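Aldehyde dehydrogenase 12 (Zea mays, PDB 6D97) probably catalyses the NAD-dependent oxidation of L-glutamate gamma-semialdehyde to glutamate, the last step of proline catabolism in plants. Local coordinates at residues I194-N199 with L221-K226; S324-S329 with E432-F437. All coordinates share one frame; numbering follows the deposited sequence.

Contact 1 (I194-N199 with L221-K226); sequences IITPFN and LKVDSK. With NAD (nicotinamide-adenine-dinucleotide), chain E.
Ile194, Ile195 and Thr196 pair in parallel with Leu221, Lys222 and Val223, the two strands of a beta-alpha-beta unit whose connecting helix is 203-214. Backbone bonds set the register. Lys222 N donates to Ile194 O at 2.7 Å, and Thr196 N to Lys222 O at 3.1 Å. Beyond the last bridge Asp224 N reaches Thr196 O over 3.3 Å.

Apolar packing fills the side toward helix 203-214, where Leu221 CD1 lies obliquely against Ile194 CG2. Thr196 OG1 faces the Val223 methyls, CG2 at 3.5 Å, and is buried without a polar partner in the model.

On the other side Ile195 and Lys222 meet the NAD. Ile195 CG2 touches the adenosine ribose at O4B, while Lys222 starts with CG anti to its backbone N (chi1 -176°) and then bends at chi2 and chi4, carrying NZ to O2B of NAD at 2.8 Å and, weakly, to O3B. O3B itself donates to Thr196 O, and Ser253 O takes a further bond from NZ.

Past the strand ends an ion pair forms. Asp224 OD1 accepts Lys226 N on its anti lone pair, an Asx turn, and receives Lys226 NZ from the syn side in a 2.9 Å salt bridge. A water sits between Asp224 OD2 and O2N of NAD, with a weak bond from Phe198 N.

The chemistry implies a division of labour: the Thr196 carbonyl and the Lys222 amino group hold the ribose hydroxyls, while a water lies between the aspartate, presumably ionised, and the phosphate and can link them.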
loop_
_atom_site.group_PDB
_atom_site.type_symbol
_atom_site.label_atom_id
_atom_site.label_comp_id
_atom_site.label_asym_id
_atom_site.label_seq_id
_atom_site.Cartn_x
_atom_site.Cartn_y
_atom_site.Cartn_z
ATOM N N ILE A 194 20.933 -4.089 19.616
ATOM C CA ILE A 194 21.328 -3.025 18.699
ATOM C C ILE A 194 22.770 -2.645 18.994
ATOM O O ILE A 194 23.128 -2.389 20.149
ATOM C CB ILE A 194 20.417 -1.792 18.817
ATOM C CG1 ILE A 194 18.965 -2.208 18.633
ATOM C CG2 ILE A 194 20.782 -0.758 17.773
ATOM C CD1 ILE A 194 17.986 -1.131 19.035
ATOM N N ILE A 195 23.593 -2.608 17.950
ATOM C CA ILE A 195 25.022 -2.332 18.054
ATOM C C ILE A 195 25.374 -1.291 16.996
ATOM O O ILE A 195 25.191 -1.538 15.798
ATOM C CB ILE A 195 25.857 -3.609 17.861
ATOM C CG1 ILE A 195 25.393 -4.704 18.828
ATOM C CG2 ILE A 195 27.330 -3.309 18.042
ATOM C CD1 ILE A 195 26.016 -6.052 18.569
ATOM N N THR A 196 25.870 -0.135 17.429
ATOM C CA THR A 196 26.123 0.995 16.548
ATOM C C THR A 196 27.527 1.549 16.745
ATOM O O THR A 196 28.141 1.349 17.800
ATOM C CB THR A 196 25.091 2.111 16.774
ATOM O OG1 THR A 196 25.375 2.797 17.997
ATOM C CG2 THR A 196 23.693 1.538 16.832
ATOM N N PRO A 197 28.069 2.274 15.736
ATOM C CA PRO A 197 29.483 2.665 15.780
ATOM C C PRO A 197 29.734 4.070 16.309
ATOM O O PRO A 197 28.843 4.717 16.867
ATOM C CB PRO A 197 29.896 2.560 14.309
ATOM C CG PRO A 197 28.671 3.052 13.590
ATOM C CD PRO A 197 27.469 2.625 14.434
ATOM N N PHE A 198 30.959 4.557 16.105
ATOM C CA PHE A 198 31.389 5.794 16.744
ATOM C C PHE A 198 30.921 7.041 16.004
ATOM O O PHE A 198 30.742 8.092 16.630
ATOM C CB PHE A 198 32.916 5.823 16.856
ATOM C CG PHE A 198 33.614 6.179 15.570
ATOM C CD1 PHE A 198 33.917 5.199 14.640
ATOM C CD2 PHE A 198 33.960 7.494 15.290
ATOM C CE1 PHE A 198 34.552 5.521 13.460
ATOM C CE2 PHE A 198 34.593 7.821 14.109
ATOM C CZ PHE A 198 34.889 6.834 13.194
ATOM N N ASN A 199 30.729 6.962 14.686
ATOM C CA ASN A 199 30.729 8.184 13.887
ATOM C C ASN A 199 29.420 8.963 13.979
ATOM O O ASN A 199 29.429 10.186 13.807
ATOM C CB ASN A 199 31.070 7.861 12.432
ATOM C CG ASN A 199 30.104 6.889 11.802
ATOM O OD1 ASN A 199 29.575 5.996 12.462
ATOM N ND2 ASN A 199 29.869 7.056 10.507
ATOM N N LEU A 221 20.773 -1.939 23.900
ATOM C CA LEU A 221 21.472 -1.023 23.011
ATOM C C LEU A 221 22.929 -0.904 23.432
ATOM O O LEU A 221 23.224 -0.625 24.598
ATOM C CB LEU A 221 20.808 0.355 23.011
ATOM C CG LEU A 221 21.601 1.434 22.272
ATOM C CD1 LEU A 221 21.717 1.130 20.786
ATOM C CD2 LEU A 221 20.973 2.794 22.486
ATOM N N LYS A 222 23.831 -1.116 22.481
ATOM C CA LYS A 222 25.262 -0.968 22.709
ATOM C C LYS A 222 25.814 0.030 21.703
ATOM O O LYS A 222 25.697 -0.176 20.489
ATOM C CB LYS A 222 25.979 -2.314 22.592
ATOM C CG LYS A 222 27.461 -2.269 22.921
ATOM C CD LYS A 222 28.289 -2.755 21.745
ATOM C CE LYS A 222 29.761 -2.872 22.104
ATOM N NZ LYS A 222 30.395 -1.536 22.287
ATOM N N VAL A 223 26.406 1.108 22.207
ATOM C CA VAL A 223 27.060 2.120 21.389
ATOM C C VAL A 223 28.548 2.078 21.699
ATOM O O VAL A 223 28.942 1.834 22.846
ATOM C CB VAL A 223 26.472 3.524 21.647
ATOM C CG1 VAL A 223 27.154 4.578 20.779
ATOM C CG2 VAL A 223 24.967 3.513 21.403
ATOM N N ASP A 224 29.369 2.279 20.666
ATOM C CA ASP A 224 30.818 2.357 20.807
ATOM C C ASP A 224 31.188 3.217 22.003
ATOM O O ASP A 224 30.750 4.366 22.117
ATOM C CB ASP A 224 31.440 2.931 19.529
ATOM C CG ASP A 224 32.947 2.730 19.470
ATOM O OD1 ASP A 224 33.668 3.227 20.363
ATOM O OD2 ASP A 224 33.412 2.052 18.530
ATOM N N SER A 225 31.984 2.642 22.911
ATOM C CA SER A 225 32.249 3.292 24.190
ATOM C C SER A 225 32.885 4.661 24.011
ATOM O O SER A 225 32.797 5.506 24.907
ATOM C CB SER A 225 33.148 2.414 25.059
ATOM O OG SER A 225 32.482 1.222 25.440
ATOM N N LYS A 226 33.532 4.896 22.868
ATOM C CA LYS A 226 34.140 6.198 22.628
ATOM C C LYS A 226 33.106 7.315 22.627
ATOM O O LYS A 226 33.421 8.449 23.002
ATOM C CB LYS A 226 34.904 6.187 21.303
ATOM C CG LYS A 226 36.243 5.473 21.345
ATOM C CD LYS A 226 37.003 5.671 20.039
ATOM C CE LYS A 226 37.360 4.339 19.394
ATOM N NZ LYS A 226 36.149 3.580 18.962
HETATM P PA NAD E . 33.052 -1.701 14.315
HETATM O O1A NAD E . 32.600 -2.992 13.559
HETATM O O2A NAD E . 34.429 -1.553 14.742
HETATM O O5B NAD E . 32.466 -1.381 15.633
HETATM C C5B NAD E . 31.113 -1.006 15.720
HETATM C C4B NAD E . 30.410 -1.513 16.975
HETATM O O4B NAD E . 30.349 -2.927 17.039
HETATM C C3B NAD E . 31.016 -1.004 18.242
HETATM O O3B NAD E . 30.042 -0.705 19.165
HETATM C C2B NAD E . 31.828 -2.145 18.684
HETATM O O2B NAD E . 32.009 -2.119 20.048
HETATM C C1B NAD E . 30.983 -3.279 18.240
HETATM N N9A NAD E . 31.679 -4.535 18.050
HETATM C C8A NAD E . 32.942 -4.749 17.529
HETATM N N7A NAD E . 33.189 -6.063 17.501
HETATM C C5A NAD E . 32.085 -6.754 17.991
HETATM C C6A NAD E . 31.774 -8.086 18.189
HETATM N N6A NAD E . 32.736 -9.096 17.848
HETATM N N1A NAD E . 30.583 -8.435 18.697
HETATM C C2A NAD E . 29.651 -7.505 19.028
HETATM N N3A NAD E . 29.919 -6.185 18.849
HETATM C C4A NAD E . 31.105 -5.791 18.341
HETATM O O3 NAD E . 32.909 -0.392 13.665
HETATM P PN NAD E . 34.081 0.602 13.260
HETATM O O1N NAD E . 33.334 1.673 12.385
HETATM O O2N NAD E . 34.654 1.296 14.461
HETATM O O5D NAD E . 35.169 -0.020 12.426
HETATM O O HOH W 1 32.673 2.112 15.982
#

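Contact 2 (S324-S329 with E432-F437); sequences SGQKCS and EIFGPF
Gln326 and Phe434 meet in a union of two irregular loops, each residue at the centre of an inverse gamma turn. The sequence around 324-329 matches the aldehyde dehydrogenase cysteine signature, in which Cys328 would probably be the nucleophile, and the loops run into strands 331-337 and 437-443, neighbours in the seven-stranded sheet.

The tight part has two centres. A chi1 of -146°, away from the staggered values, turns the Phe434 ring to the backbone of the first loop. Gln326 CA stands over one face, displaced toward the rim, in a CH-pi contact 4.0 Å from the ring centroid, and Gly325 O lies over the same face. Toward the tip of the ring, CZ meets Gln326 C and CE1 comes within 3.4 Å of Lys327 O, while Cys328 N sits at the edge, in the ring plane. The ring thus packs on the main chain leading to the cysteine, not on its sulphur. The second centre is a backbone-to-backbone meeting. Ser324 O presses on the Gly435-Pro436 peptide, 2.9 Å from Pro436 N, which has no hydrogen to offer, and Ser324 CB rests on Pro436 CG. Gly325 has no side chain, so Gly435 O can approach its CA to 3.7 Å, where a CB would collide with it.

No direct hydrogen bond joins the loops, and the looser side is joined through one ordered water. Gln326, extended beyond CG, runs past the Phe434 carbonyl with CG 3.6 Å from Phe434 O. Its amide is fixed elsewhere, OE1 by Leu367 N and NE2 by Cys323 O, leaving the link across to that water, which donates to Gln326 OE1 at 2.8 Å and to Phe434 O at 2.7 Å.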
loop_
_atom_site.group_PDB
_atom_site.type_symbol
_atom_site.label_atom_id
_atom_site.label_comp_id
_atom_site.label_asym_id
_atom_site.label_seq_id
_atom_site.Cartn_x
_atom_site.Cartn_y
_atom_site.Cartn_z
ATOM N N SER A 324 35.724 14.629 8.134
ATOM C CA SER A 324 36.976 14.000 7.705
ATOM C C SER A 324 36.717 12.630 7.085
ATOM O O SER A 324 37.443 11.665 7.329
ATOM C CB SER A 324 37.967 13.900 8.866
ATOM O OG SER A 324 37.972 15.089 9.635
ATOM N N GLY A 325 35.649 12.541 6.293
ATOM C CA GLY A 325 35.302 11.325 5.587
ATOM C C GLY A 325 34.735 10.215 6.442
ATOM O O GLY A 325 34.470 9.127 5.916
ATOM N N GLN A 326 34.527 10.449 7.737
ATOM C CA GLN A 326 34.060 9.398 8.639
ATOM C C GLN A 326 32.536 9.261 8.574
ATOM O O GLN A 326 31.813 9.423 9.556
ATOM C CB GLN A 326 34.547 9.675 10.055
ATOM C CG GLN A 326 36.064 9.639 10.177
ATOM C CD GLN A 326 36.548 10.099 11.529
ATOM O OE1 GLN A 326 36.994 9.294 12.348
ATOM N NE2 GLN A 326 36.459 11.402 11.775
ATOM N N LYS A 327 32.058 8.953 7.370
ATOM C CA LYS A 327 30.670 8.593 7.120
ATOM C C LYS A 327 30.645 7.294 6.330
ATOM O O LYS A 327 31.434 7.121 5.396
ATOM C CB LYS A 327 29.940 9.692 6.338
ATOM C CG LYS A 327 29.936 11.050 7.018
ATOM C CD LYS A 327 29.167 12.072 6.195
ATOM C CE LYS A 327 28.709 13.238 7.054
ATOM N NZ LYS A 327 28.071 14.305 6.248
ATOM N N CYS A 328 29.744 6.376 6.694
ATOM C CA CYS A 328 29.594 5.183 5.868
ATOM C C CYS A 328 29.146 5.522 4.455
ATOM O O CYS A 328 29.204 4.650 3.582
ATOM C CB CYS A 328 28.602 4.198 6.493
ATOM S SG CYS A 328 27.798 4.793 7.996
ATOM N N SER A 329 28.711 6.760 4.217
ATOM C CA SER A 329 28.236 7.222 2.921
ATOM C C SER A 329 29.242 8.103 2.190
ATOM O O SER A 329 28.923 8.619 1.115
ATOM C CB SER A 329 26.916 7.986 3.092
ATOM O OG SER A 329 27.068 9.094 3.966
ATOM N N GLU A 432 38.253 0.500 1.656
ATOM C CA GLU A 432 37.653 1.607 2.377
ATOM C C GLU A 432 38.629 2.162 3.406
ATOM O O GLU A 432 39.097 1.421 4.278
ATOM C CB GLU A 432 36.354 1.172 3.069
ATOM C CG GLU A 432 35.591 2.326 3.681
ATOM C CD GLU A 432 34.558 1.874 4.683
ATOM O OE1 GLU A 432 34.822 0.871 5.368
ATOM O OE2 GLU A 432 33.499 2.526 4.803
ATOM N N ILE A 433 38.937 3.456 3.297
ATOM C CA ILE A 433 39.729 4.182 4.283
ATOM C C ILE A 433 38.769 5.120 5.004
ATOM O O ILE A 433 38.308 6.125 4.430
ATOM C CB ILE A 433 40.890 4.957 3.650
ATOM C CG1 ILE A 433 41.556 4.126 2.547
ATOM C CG2 ILE A 433 41.933 5.364 4.702
ATOM C CD1 ILE A 433 42.296 2.875 3.055
ATOM N N PHE A 434 38.462 4.815 6.268
ATOM C CA PHE A 434 37.472 5.579 7.023
ATOM C C PHE A 434 38.129 6.871 7.511
ATOM O O PHE A 434 38.260 7.140 8.705
ATOM C CB PHE A 434 36.870 4.762 8.157
ATOM C CG PHE A 434 35.419 5.092 8.413
ATOM C CD1 PHE A 434 34.481 4.933 7.399
ATOM C CD2 PHE A 434 34.994 5.593 9.623
ATOM C CE1 PHE A 434 33.150 5.266 7.608
ATOM C CE2 PHE A 434 33.664 5.921 9.830
ATOM C CZ PHE A 434 32.749 5.758 8.818
ATOM N N GLY A 435 38.547 7.687 6.532
ATOM C CA GLY A 435 39.208 8.950 6.755
ATOM C C GLY A 435 39.043 9.869 5.566
ATOM O O GLY A 435 38.380 9.529 4.581
ATOM N N PRO A 436 39.669 11.063 5.623
ATOM C CA PRO A 436 39.510 12.042 4.522
ATOM C C PRO A 436 40.405 11.684 3.331
ATOM O O PRO A 436 41.496 12.225 3.126
ATOM C CB PRO A 436 39.924 13.360 5.184
ATOM C CG PRO A 436 40.771 12.963 6.436
ATOM C CD PRO A 436 40.719 11.460 6.577
ATOM N N PHE A 437 39.916 10.758 2.508
ATOM C CA PHE A 437 40.742 10.165 1.461
ATOM C C PHE A 437 39.828 9.623 0.374
ATOM O O PHE A 437 38.872 8.892 0.669
ATOM C CB PHE A 437 41.646 9.048 2.007
ATOM C CG PHE A 437 42.612 8.486 0.994
ATOM C CD1 PHE A 437 42.212 7.509 0.096
ATOM C CD2 PHE A 437 43.915 8.947 0.920
ATOM C CE1 PHE A 437 43.099 7.006 -0.852
ATOM C CE2 PHE A 437 44.800 8.436 -0.033
ATOM C CZ PHE A 437 44.384 7.475 -0.912
HETATM O O HOH W 2 37.798 6.749 11.355
#

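Both contacts are buried, yet they illustrate different ways of building an interior. Contact 1 joins adjacent strands of the five-stranded parallel sheet through regular main-chain bonds, and the strand tips meet the cofactor. Contact 2, centred about 17 Å away, joins two loops that feed the other large sheet, and relies on an aromatic face, close backbone packing and a water. Although they share no secondary-structure element, they abut: Asn199 ND2 probably donates to Gln326 O at 3.2 Å, and Phe198 CZ packs on Phe434 CE2 at 3.7 Å. The turn after strand 191-196 thereby ties the NAD-binding sheet to the cysteine loop.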